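Local structure of phosphotriesterase family protein (Listeria monocytogenes serotype 4b str. H7858, 3PNZ) at residues A[227-230]-A[234-237]; A[257-260]-A[266-269]. The protein is a zinc-binding lactonase of the amidohydrolase fold that probably hydrolyses phosphorylated sugar lactones. All coordinates share one frame; numbering follows the deposited sequence.

Contact 1 of 2, residues A[227-230]-A[234-237]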
loop_
_atom_site.group_PDB
_atom_site.type_symbol
_atom_site.label_atom_id
_atom_site.label_comp_id
_atom_site.label_asym_id
_atom_site.label_seq_id
_atom_site.Cartn_x
_atom_site.Cartn_y
_atom_site.Cartn_z
ATOM N N GLN A 227 -8.964 -18.562 -4.838
ATOM C CA GLN A 227 -7.934 -18.786 -5.854
ATOM C C GLN A 227 -6.678 -17.986 -5.530
ATOM O O GLN A 227 -5.559 -18.491 -5.623
ATOM C CB GLN A 227 -8.423 -18.371 -7.241
ATOM C CG GLN A 227 -9.401 -19.308 -7.928
ATOM C CD GLN A 227 -9.844 -18.719 -9.263
ATOM O OE1 GLN A 227 -10.452 -17.648 -9.303
ATOM N NE2 GLN A 227 -9.526 -19.404 -10.355
ATOM N N VAL A 228 -6.862 -16.721 -5.176
ATOM C CA VAL A 228 -5.722 -15.872 -4.841
ATOM C C VAL A 228 -5.051 -16.367 -3.564
ATOM O O VAL A 228 -3.829 -16.509 -3.505
ATOM C CB VAL A 228 -6.137 -14.401 -4.690
ATOM C CG1 VAL A 228 -4.977 -13.558 -4.190
ATOM C CG2 VAL A 228 -6.618 -13.868 -6.031
ATOM N N ALA A 229 -5.857 -16.632 -2.547
ATOM C CA ALA A 229 -5.318 -17.026 -1.241
ATOM C C ALA A 229 -4.504 -18.318 -1.306
ATOM O O ALA A 229 -3.527 -18.484 -0.575
ATOM C CB ALA A 229 -6.443 -17.166 -0.231
ATOM N N LYS A 230 -4.917 -19.242 -2.165
ATOM C CA LYS A 230 -4.216 -20.517 -2.290
ATOM C C LYS A 230 -2.756 -20.375 -2.707
ATOM O O LYS A 230 -1.958 -21.283 -2.466
ATOM C CB LYS A 230 -4.924 -21.416 -3.306
ATOM C CG LYS A 230 -6.142 -22.138 -2.776
ATOM C CD LYS A 230 -6.628 -23.083 -3.875
ATOM C CE LYS A 230 -7.868 -23.852 -3.497
ATOM N NZ LYS A 230 -8.237 -24.752 -4.636
ATOM N N PHE A 234 -0.514 -12.343 0.362
ATOM C CA PHE A 234 -1.268 -11.550 1.310
ATOM C C PHE A 234 -2.365 -10.819 0.551
ATOM O O PHE A 234 -2.186 -10.448 -0.610
ATOM C CB PHE A 234 -0.361 -10.565 2.045
ATOM C CG PHE A 234 0.536 -11.224 3.066
ATOM C CD1 PHE A 234 0.130 -11.349 4.384
ATOM C CD2 PHE A 234 1.772 -11.734 2.695
ATOM C CE1 PHE A 234 0.960 -11.958 5.331
ATOM C CE2 PHE A 234 2.605 -12.346 3.624
ATOM C CZ PHE A 234 2.195 -12.455 4.941
ATOM N N MET A 235 -3.493 -10.618 1.219
ATOM C CA MET A 235 -4.659 -10.003 0.582
ATOM C C MET A 235 -5.093 -8.822 1.406
ATOM O O MET A 235 -5.457 -8.963 2.577
ATOM C CB MET A 235 -5.777 -11.026 0.438
ATOM C CG MET A 235 -5.345 -12.177 -0.465
ATOM S SD MET A 235 -6.564 -13.471 -0.548
ATOM C CE MET A 235 -7.846 -12.606 -1.487
ATOM N N SER A 236 -5.022 -7.645 0.793
ATOM C CA SER A 236 -5.262 -6.402 1.492
ATOM C C SER A 236 -6.712 -5.954 1.314
ATOM O O SER A 236 -7.166 -5.695 0.193
ATOM C CB SER A 236 -4.297 -5.319 0.994
ATOM O OG SER A 236 -4.499 -4.104 1.697
ATOM N N PHE A 237 -7.433 -5.890 2.427
ATOM C CA PHE A 237 -8.769 -5.302 2.455
ATOM C C PHE A 237 -8.592 -3.867 2.929
ATOM O O PHE A 237 -8.527 -3.598 4.131
ATOM C CB PHE A 237 -9.694 -6.108 3.376
ATOM C CG PHE A 237 -10.080 -7.442 2.810
ATOM C CD1 PHE A 237 -11.367 -7.671 2.328
ATOM C CD2 PHE A 237 -9.148 -8.469 2.729
ATOM C CE1 PHE A 237 -11.714 -8.897 1.786
ATOM C CE2 PHE A 237 -9.483 -9.706 2.183
ATOM C CZ PHE A 237 -10.770 -9.922 1.710
#
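Met235 reaches from its strand to the last turn of the preceding helix and touches Val228 and Ala229. The contact belongs to a beta-alpha-beta unit of the TIM-barrel fold, made of strand 211-213, helix 222-229 and strand 234-237. A link of three residues, neither helix nor strand, separates the two segments. The CB of Met235 points at the helix. CG stands anti to the carbonyl carbon, chi1 -62°, and chi2 is extended. This carries the chain straight out from the strand. Met235 CG is the first atom to meet the helix, 4.0 Å from Val228 CG1. The sulfur comes next. Met235 SD lies 3.7 Å from Ala229 CB and 3.8 Å from Ala229 N, so it rests against both the methyl and the backbone of that residue. Met235 SD is also 4.0 Å from Val228 CG1. The chain then bends at chi3, 70°, and the methyl turns along Val228. Met235 CE ends 4.0 Å from Val228 CB. Val228 thus meets Met235 with CB and CG1, while Ala229 offers its one methyl group.

All three residues are buried, and the contact between them is apolar. Leu195 of helix 194-203 packs on Val228 as well. Leu258 of helix 248-260 and Phe263 lie against Ala229. The carbonyl of Ala229 is bound by the side-chain amide of Gln266, linking this part of the chain to the residue just before strand 267-269. Met235 lies on the helix-facing side of the barrel wall, with its side chain about 14 Å from a bound zinc ion. Val228 CG1 stands anti to its own backbone N, chi1 174°, and from there touches Met235 CE at 4.1 Å.

Contact 2 of 2, residues A[257-260]-A[266-269]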
loop_
_atom_site.group_PDB
_atom_site.type_symbol
_atom_site.label_atom_id
_atom_site.label_comp_id
_atom_site.label_asym_id
_atom_site.label_seq_id
_atom_site.Cartn_x
_atom_site.Cartn_y
_atom_site.Cartn_z
ATOM N N TYR A 257 -15.133 -15.292 5.408
ATOM C CA TYR A 257 -15.076 -16.454 4.518
ATOM C C TYR A 257 -13.642 -16.958 4.383
ATOM O O TYR A 257 -13.379 -18.166 4.471
ATOM C CB TYR A 257 -15.657 -16.154 3.129
ATOM C CG TYR A 257 -15.416 -17.287 2.165
ATOM C CD1 TYR A 257 -16.159 -18.459 2.247
ATOM C CD2 TYR A 257 -14.424 -17.203 1.197
ATOM C CE1 TYR A 257 -15.932 -19.514 1.380
ATOM C CE2 TYR A 257 -14.187 -18.259 0.318
ATOM C CZ TYR A 257 -14.946 -19.404 0.414
ATOM O OH TYR A 257 -14.710 -20.444 -0.453
ATOM N N LEU A 258 -12.708 -16.040 4.158
ATOM C CA LEU A 258 -11.308 -16.438 4.027
ATOM C C LEU A 258 -10.813 -17.059 5.335
ATOM O O LEU A 258 -10.091 -18.055 5.308
ATOM C CB LEU A 258 -10.426 -15.259 3.607
ATOM C CG LEU A 258 -10.511 -14.909 2.111
ATOM C CD1 LEU A 258 -9.843 -13.567 1.834
ATOM C CD2 LEU A 258 -9.876 -16.018 1.248
ATOM N N VAL A 259 -11.224 -16.491 6.468
ATOM C CA VAL A 259 -10.858 -17.083 7.760
ATOM C C VAL A 259 -11.406 -18.505 7.848
ATOM O O VAL A 259 -10.687 -19.438 8.219
ATOM C CB VAL A 259 -11.326 -16.241 8.962
ATOM C CG1 VAL A 259 -11.045 -16.976 10.277
ATOM C CG2 VAL A 259 -10.639 -14.879 8.966
ATOM N N SER A 260 -12.667 -18.687 7.470
ATOM C CA SER A 260 -13.272 -20.012 7.543
ATOM C C SER A 260 -12.565 -21.030 6.642
ATOM O O SER A 260 -12.592 -22.229 6.915
ATOM C CB SER A 260 -14.778 -19.954 7.232
ATOM O OG SER A 260 -14.993 -19.824 5.835
ATOM N N GLN A 266 -3.228 -14.493 6.130
ATOM C CA GLN A 266 -2.887 -13.761 4.913
ATOM C C GLN A 266 -3.643 -12.444 4.766
ATOM O O GLN A 266 -3.420 -11.705 3.802
ATOM C CB GLN A 266 -3.112 -14.638 3.677
ATOM C CG GLN A 266 -2.056 -15.726 3.531
ATOM C CD GLN A 266 -2.497 -16.860 2.626
ATOM O OE1 GLN A 266 -2.635 -18.001 3.070
ATOM N NE2 GLN A 266 -2.718 -16.556 1.348
ATOM N N ILE A 267 -4.521 -12.152 5.721
ATOM C CA ILE A 267 -5.375 -10.958 5.641
ATOM C C ILE A 267 -4.715 -9.696 6.215
ATOM O O ILE A 267 -4.193 -9.696 7.336
ATOM C CB ILE A 267 -6.735 -11.217 6.309
ATOM C CG1 ILE A 267 -7.458 -12.338 5.553
ATOM C CG2 ILE A 267 -7.574 -9.924 6.349
ATOM C CD1 ILE A 267 -8.635 -12.908 6.277
ATOM N N LEU A 268 -4.721 -8.624 5.426
ATOM C CA LEU A 268 -4.254 -7.316 5.882
ATOM C C LEU A 268 -5.407 -6.337 5.763
ATOM O O LEU A 268 -6.304 -6.539 4.945
ATOM C CB LEU A 268 -3.098 -6.821 5.017
ATOM C CG LEU A 268 -1.849 -7.699 4.943
ATOM C CD1 LEU A 268 -0.881 -7.143 3.901
ATOM C CD2 LEU A 268 -1.209 -7.793 6.325
ATOM N N VAL A 269 -5.378 -5.277 6.569
ATOM C CA VAL A 269 -6.486 -4.321 6.629
ATOM C C VAL A 269 -5.983 -2.881 6.666
ATOM O O VAL A 269 -4.996 -2.565 7.335
ATOM C CB VAL A 269 -7.392 -4.572 7.871
ATOM C CG1 VAL A 269 -8.502 -3.520 7.955
ATOM C CG2 VAL A 269 -7.984 -5.982 7.829
#
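This is a small apolar contact between the last turn of a helix and the start of the strand that follows it, near the outer layer of the barrel. Ile267 makes it from the strand, and Leu258 and Val259 from the helix. The CA atoms of Leu258 and Ile267 are 8.2 Å apart, so the backbones stay separate and the side chains bridge the distance. The terminal methyl of Ile267 does the touching. Ile267 CD1 lies 4.0 Å from Leu258 CB and 3.9 Å from Val259 CG2. CG1 of Ile267 stands anti to the carbonyl carbon, chi1 -62°, and chi2 is extended. Together they send CD1 outward to the helix.

The segments belong to the beta-alpha-beta unit of strand 234-237, helix 248-260 and strand 267-269, a repeating element of the TIM barrel. Five residues, neither helix nor strand, turn the chain back between them. Leu258 meets Ile267 through CB, close to the helix backbone. The rest of its side chain also packs on Met235 and Phe237 of the neighbouring strand. Val259 is partly exposed, and its side chain crosses that of Ile267 at about a right angle. Phe317 of helix 310-325 also packs on Ile267.

Beside the contact, Ser260 turns its hydroxyl back onto its own helix. Ser260 OG donates a hydrogen bond to Tyr257 O over 2.7 Å. The donor is tilted somewhat from the carbonyl plane.

In the fold
Contact 1 closes before contact 2 opens, so the two come in series along the chain. Their centres are about 8 Å apart. They occupy successive beta-alpha-beta units that share strand 234-237. That strand and strand 267-269 are parallel neighbours in one sheet. Probable backbone hydrogen bonds join them, from Met235 N to Gln266 O and from Phe237 N to Leu268 O, both 2.8 Å. Leu258 also touches His225, so helices 222-229 and 248-260 are packed together on this part of the barrel wall. The same sheet includes strands 184-186 and 211-213, and the zinc ligands His187 and His215 follow these closely.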